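Local structure of antifreeze protein (Marinomonas primoryensis, 3P4G) at residues Leu195-Phe209 with Gly214-Ser228. The protein binds to ice as a hyperactive, calcium-dependent antifreeze protein built as a right-handed beta-helix, probably by way of anchored clathrate waters. Numbering follows the deposited sequence.
Sequences LDTGDDSLLVSGDLF and GGTGNDTIIIAGKVS. With CA (calcium ion), chain M; CA (calcium ion), chain L; CA (calcium ion), chain N.
Asp200 and Asp219 meet across one calcium ion, which also takes the carbonyl O atoms of Asp196, Gly198, Gly214 and Thr216, so three oxygens from each of two successive coils coordinate the same ion. Each carboxylate spans two metals, and Asp219 OD1, bound to calcium at 2.3 Å, also accepts Asp200 N at 2.8 Å through its anti lone pair. Beyond the calcium-binding turns, strands 201-204 and 220-223 run parallel, 1° apart; Thr220 N, Leu202 N, Ile222 N, Val204 N and Ala224 N each find a carbonyl in the adjoining coil, the last reaching Val204 O at 2.7 Å. Two aspartates accept backbone N-H groups in the turns: Asp199 OD1 takes Asn218 N from above its carboxylate plane, and Asp207, its CG anti to the carbonyl carbon (chi1 -59°), reaches across so that OD1 takes Lys226 N at 2.9 Å. Replacing Asp207 by an alanine would probably leave Lys226 N without this acceptor. Water links Asp199 OD2 to Asn218 ND2; the Asn218 side chain has its strongest polar partner in Asn237. Inside, Val204 CG2 packs alongside Ile223 CD1 at 3.6 Å. Ile231 of strand 230-232 lies against Leu208, Ile221 and Ile223 in the core, while strands 180-183 and 239-242 continue the parallel stack on either side.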
loop_
_atom_site.group_PDB
_atom_site.type_symbol
_atom_site.label_atom_id
_atom_site.label_comp_id
_atom_site.label_asym_id
_atom_site.label_seq_id
_atom_site.Cartn_x
_atom_site.Cartn_y
_atom_site.Cartn_z
ATOM N N LEU A 195 -4.356 -0.182 6.527
ATOM C CA LEU A 195 -5.043 0.973 5.891
ATOM C C LEU A 195 -5.347 2.057 6.943
ATOM O O LEU A 195 -5.504 3.261 6.621
ATOM C CB LEU A 195 -6.292 0.499 5.098
ATOM C CG LEU A 195 -6.024 -0.602 4.095
ATOM C CD1 LEU A 195 -7.389 -1.108 3.533
ATOM C CD2 LEU A 195 -5.131 -0.125 2.925
ATOM N N ASP A 196 -5.380 1.616 8.200
ATOM C CA ASP A 196 -5.530 2.482 9.386
ATOM C C ASP A 196 -6.890 3.249 9.405
ATOM O O ASP A 196 -7.867 2.822 8.771
ATOM C CB ASP A 196 -4.317 3.408 9.470
ATOM C CG ASP A 196 -3.951 3.773 10.930
ATOM O OD1 ASP A 196 -2.786 3.983 11.237
ATOM O OD2 ASP A 196 -4.838 3.783 11.787
ATOM N N THR A 197 -6.955 4.378 10.092
ATOM C CA THR A 197 -8.228 5.141 10.147
ATOM C C THR A 197 -8.627 5.652 8.748
ATOM O O THR A 197 -7.800 5.728 7.812
ATOM C CB THR A 197 -8.211 6.283 11.183
ATOM O OG1 THR A 197 -7.516 7.421 10.660
ATOM C CG2 THR A 197 -7.573 5.835 12.536
ATOM N N GLY A 198 -9.892 6.024 8.596
ATOM C CA GLY A 198 -10.402 6.426 7.286
ATOM C C GLY A 198 -11.135 5.294 6.581
ATOM O O GLY A 198 -11.104 4.089 6.980
ATOM N N ASP A 199 -11.731 5.771 5.448
ATOM C CA ASP A 199 -12.562 4.834 4.640
ATOM C C ASP A 199 -11.668 4.398 3.506
ATOM O O ASP A 199 -11.456 5.147 2.540
ATOM C CB ASP A 199 -13.844 5.497 4.129
ATOM C CG ASP A 199 -14.846 5.755 5.236
ATOM O OD1 ASP A 199 -14.686 5.179 6.331
ATOM O OD2 ASP A 199 -15.826 6.518 5.100
ATOM N N ASP A 200 -10.955 3.236 3.673
ATOM C CA ASP A 200 -9.871 2.847 2.758
ATOM C C ASP A 200 -10.234 1.749 1.778
ATOM O O ASP A 200 -11.113 0.937 2.091
ATOM C CB ASP A 200 -8.696 2.371 3.580
ATOM C CG ASP A 200 -8.242 3.426 4.644
ATOM O OD1 ASP A 200 -7.614 4.456 4.323
ATOM O OD2 ASP A 200 -8.495 3.189 5.814
ATOM N N SER A 201 -9.488 1.688 0.651
ATOM C CA SER A 201 -9.687 0.669 -0.370
ATOM C C SER A 201 -8.378 -0.068 -0.613
ATOM O O SER A 201 -7.351 0.570 -0.799
ATOM C CB SER A 201 -10.157 1.313 -1.684
ATOM O OG SER A 201 -10.254 0.202 -2.600
ATOM N N LEU A 202 -8.425 -1.411 -0.593
ATOM C CA LEU A 202 -7.290 -2.257 -0.985
ATOM C C LEU A 202 -7.696 -3.284 -2.062
ATOM O O LEU A 202 -8.710 -3.986 -1.939
ATOM C CB LEU A 202 -6.739 -2.975 0.263
ATOM C CG LEU A 202 -5.710 -4.074 -0.050
ATOM C CD1 LEU A 202 -4.437 -3.548 -0.786
ATOM C CD2 LEU A 202 -5.307 -4.821 1.215
ATOM N N LEU A 203 -6.842 -3.428 -3.067
ATOM C CA LEU A 203 -6.957 -4.514 -4.017
ATOM C C LEU A 203 -5.621 -5.218 -4.068
ATOM O O LEU A 203 -4.591 -4.577 -4.302
ATOM C CB LEU A 203 -7.255 -3.960 -5.418
ATOM C CG LEU A 203 -7.139 -4.990 -6.563
ATOM C CD1 LEU A 203 -8.106 -6.178 -6.363
ATOM C CD2 LEU A 203 -7.388 -4.353 -7.952
ATOM N N VAL A 204 -5.631 -6.525 -3.802
ATOM C CA VAL A 204 -4.422 -7.384 -3.963
ATOM C C VAL A 204 -4.698 -8.274 -5.154
ATOM O O VAL A 204 -5.621 -9.123 -5.112
ATOM C CB VAL A 204 -4.174 -8.209 -2.715
ATOM C CG1 VAL A 204 -2.969 -9.152 -2.923
ATOM C CG2 VAL A 204 -3.863 -7.280 -1.551
ATOM N N SER A 205 -3.916 -8.115 -6.231
ATOM C CA SER A 205 -4.151 -8.918 -7.420
ATOM C C SER A 205 -3.545 -10.344 -7.352
ATOM O O SER A 205 -3.985 -11.240 -8.084
ATOM C CB SER A 205 -3.738 -8.166 -8.697
ATOM O OG SER A 205 -4.638 -7.068 -8.905
ATOM N N GLY A 206 -2.560 -10.541 -6.471
ATOM C CA GLY A 206 -1.951 -11.842 -6.228
ATOM C C GLY A 206 -2.531 -12.406 -4.929
ATOM O O GLY A 206 -3.713 -12.170 -4.606
ATOM N N ASP A 207 -1.697 -13.136 -4.188
ATOM C CA ASP A 207 -2.153 -13.883 -3.029
ATOM C C ASP A 207 -1.895 -13.063 -1.770
ATOM O O ASP A 207 -1.128 -12.098 -1.826
ATOM C CB ASP A 207 -1.327 -15.159 -2.924
ATOM C CG ASP A 207 -1.454 -16.026 -4.167
ATOM O OD1 ASP A 207 -2.555 -16.088 -4.734
ATOM O OD2 ASP A 207 -0.439 -16.600 -4.588
ATOM N N LEU A 208 -2.604 -13.406 -0.691
ATOM C CA LEU A 208 -2.338 -12.843 0.637
ATOM C C LEU A 208 -1.795 -13.928 1.548
ATOM O O LEU A 208 -2.572 -14.790 2.030
ATOM C CB LEU A 208 -3.622 -12.272 1.253
ATOM C CG LEU A 208 -3.482 -11.723 2.675
ATOM C CD1 LEU A 208 -2.395 -10.663 2.769
ATOM C CD2 LEU A 208 -4.825 -11.165 3.193
ATOM N N PHE A 209 -0.466 -13.919 1.733
ATOM C CA PHE A 209 0.218 -14.800 2.668
ATOM C C PHE A 209 0.579 -14.044 3.959
ATOM O O PHE A 209 0.807 -14.694 5.003
ATOM C CB PHE A 209 1.480 -15.407 2.038
ATOM C CG PHE A 209 1.229 -16.201 0.774
ATOM C CD1 PHE A 209 0.037 -16.897 0.584
ATOM C CD2 PHE A 209 2.204 -16.265 -0.195
ATOM C CE1 PHE A 209 -0.159 -17.639 -0.592
ATOM C CE2 PHE A 209 2.035 -17.031 -1.371
ATOM C CZ PHE A 209 0.856 -17.716 -1.558
ATOM N N GLY A 214 -7.920 -3.346 7.718
ATOM C CA GLY A 214 -8.728 -2.203 7.191
ATOM C C GLY A 214 -8.674 -1.030 8.168
ATOM O O GLY A 214 -8.814 0.168 7.783
ATOM N N GLY A 215 -8.483 -1.351 9.459
ATOM C CA GLY A 215 -8.487 -0.356 10.526
ATOM C C GLY A 215 -9.891 0.186 10.750
ATOM O O GLY A 215 -10.892 -0.428 10.350
ATOM N N THR A 216 -9.986 1.272 11.490
ATOM C CA THR A 216 -11.313 1.880 11.697
ATOM C C THR A 216 -11.812 2.418 10.367
ATOM O O THR A 216 -11.079 2.404 9.378
ATOM C CB THR A 216 -11.328 3.002 12.740
ATOM O OG1 THR A 216 -10.568 4.107 12.225
ATOM C CG2 THR A 216 -10.713 2.440 14.099
ATOM N N GLY A 217 -13.060 2.848 10.340
ATOM C CA GLY A 217 -13.687 3.342 9.088
ATOM C C GLY A 217 -14.301 2.188 8.290
ATOM O O GLY A 217 -14.168 1.009 8.654
ATOM N N ASN A 218 -14.977 2.536 7.206
ATOM C CA ASN A 218 -15.720 1.555 6.360
ATOM C C ASN A 218 -14.859 1.261 5.164
ATOM O O ASN A 218 -14.776 2.074 4.211
ATOM C CB ASN A 218 -17.014 2.222 5.885
ATOM C CG ASN A 218 -17.862 2.719 7.027
ATOM O OD1 ASN A 218 -17.910 2.128 8.091
ATOM N ND2 ASN A 218 -18.547 3.811 6.794
ATOM N N ASP A 219 -14.197 0.113 5.221
ATOM C CA ASP A 219 -13.191 -0.236 4.214
ATOM C C ASP A 219 -13.629 -1.307 3.231
ATOM O O ASP A 219 -14.496 -2.144 3.552
ATOM C CB ASP A 219 -11.980 -0.776 4.971
ATOM C CG ASP A 219 -11.501 0.201 6.046
ATOM O OD1 ASP A 219 -11.017 1.302 5.707
ATOM O OD2 ASP A 219 -11.563 -0.156 7.213
ATOM N N THR A 220 -13.014 -1.252 2.052
ATOM C CA THR A 220 -13.183 -2.280 1.027
ATOM C C THR A 220 -11.865 -2.996 0.819
ATOM O O THR A 220 -10.871 -2.361 0.474
ATOM C CB THR A 220 -13.632 -1.647 -0.297
ATOM O OG1 THR A 220 -14.919 -1.032 -0.141
ATOM C CG2 THR A 220 -13.716 -2.688 -1.377
ATOM N N ILE A 221 -11.874 -4.314 1.001
ATOM C CA ILE A 221 -10.661 -5.144 0.755
ATOM C C ILE A 221 -11.001 -6.216 -0.233
ATOM O O ILE A 221 -11.939 -7.017 0.021
ATOM C CB ILE A 221 -10.238 -5.760 2.092
ATOM C CG1 ILE A 221 -9.679 -4.652 3.016
ATOM C CG2 ILE A 221 -9.175 -6.871 1.883
ATOM C CD1 ILE A 221 -9.733 -5.091 4.506
ATOM N N ILE A 222 -10.221 -6.299 -1.314
ATOM C CA ILE A 222 -10.416 -7.307 -2.338
ATOM C C ILE A 222 -9.089 -8.066 -2.545
ATOM O O ILE A 222 -8.036 -7.444 -2.828
ATOM C CB ILE A 222 -10.805 -6.693 -3.654
ATOM C CG1 ILE A 222 -12.146 -5.936 -3.521
ATOM C CG2 ILE A 222 -10.966 -7.802 -4.741
ATOM C CD1 ILE A 222 -12.506 -5.020 -4.731
ATOM N N ILE A 223 -9.158 -9.384 -2.409
ATOM C CA ILE A 223 -7.997 -10.278 -2.668
ATOM C C ILE A 223 -8.360 -11.142 -3.861
ATOM O O ILE A 223 -9.287 -11.986 -3.779
ATOM C CB ILE A 223 -7.610 -11.177 -1.453
ATOM C CG1 ILE A 223 -7.522 -10.386 -0.116
ATOM C CG2 ILE A 223 -6.259 -11.948 -1.741
ATOM C CD1 ILE A 223 -6.476 -9.221 -0.064
ATOM N N ALA A 224 -7.660 -10.962 -4.984
ATOM C CA ALA A 224 -7.945 -11.790 -6.205
ATOM C C ALA A 224 -7.435 -13.227 -6.101
ATOM O O ALA A 224 -8.073 -14.135 -6.609
ATOM C CB ALA A 224 -7.333 -11.172 -7.424
ATOM N N GLY A 225 -6.306 -13.396 -5.417
ATOM C CA GLY A 225 -5.617 -14.677 -5.310
ATOM C C GLY A 225 -6.039 -15.389 -4.042
ATOM O O GLY A 225 -7.122 -15.127 -3.537
ATOM N N LYS A 226 -5.196 -16.316 -3.582
ATOM C CA LYS A 226 -5.515 -17.182 -2.456
ATOM C C LYS A 226 -5.184 -16.429 -1.203
ATOM O O LYS A 226 -4.383 -15.491 -1.261
ATOM C CB LYS A 226 -4.660 -18.450 -2.493
ATOM C CG LYS A 226 -4.854 -19.236 -3.792
ATOM C CD LYS A 226 -3.953 -20.470 -3.846
ATOM C CE LYS A 226 -4.188 -21.240 -5.156
ATOM N NZ LYS A 226 -3.199 -20.730 -6.182
ATOM N N VAL A 227 -5.772 -16.855 -0.080
ATOM C CA VAL A 227 -5.465 -16.247 1.217
ATOM C C VAL A 227 -5.023 -17.390 2.118
ATOM O O VAL A 227 -5.783 -18.353 2.332
ATOM C CB VAL A 227 -6.712 -15.594 1.863
ATOM C CG1 VAL A 227 -6.410 -15.044 3.298
ATOM C CG2 VAL A 227 -7.240 -14.440 0.933
ATOM N N SER A 228 -3.810 -17.277 2.649
ATOM C CA SER A 228 -3.429 -18.109 3.775
ATOM C C SER A 228 -3.175 -17.259 5.027
ATOM O O SER A 228 -3.029 -17.841 6.085
ATOM C CB SER A 228 -2.167 -18.943 3.476
ATOM O OG SER A 228 -1.034 -18.085 3.298
HETATM CA CA CA M . -9.801 2.199 7.485
HETATM CA CA CA L . -6.433 5.351 6.051
HETATM CA CA CA N . -12.882 -1.002 9.033
HETATM O O HOH W 1 -7.310 2.022 12.453
HETATM O O HOH W 2 -11.939 6.037 10.554
HETATM O O HOH W 3 -17.973 5.345 4.296
HETATM O O HOH W 4 0.361 -17.274 5.480
#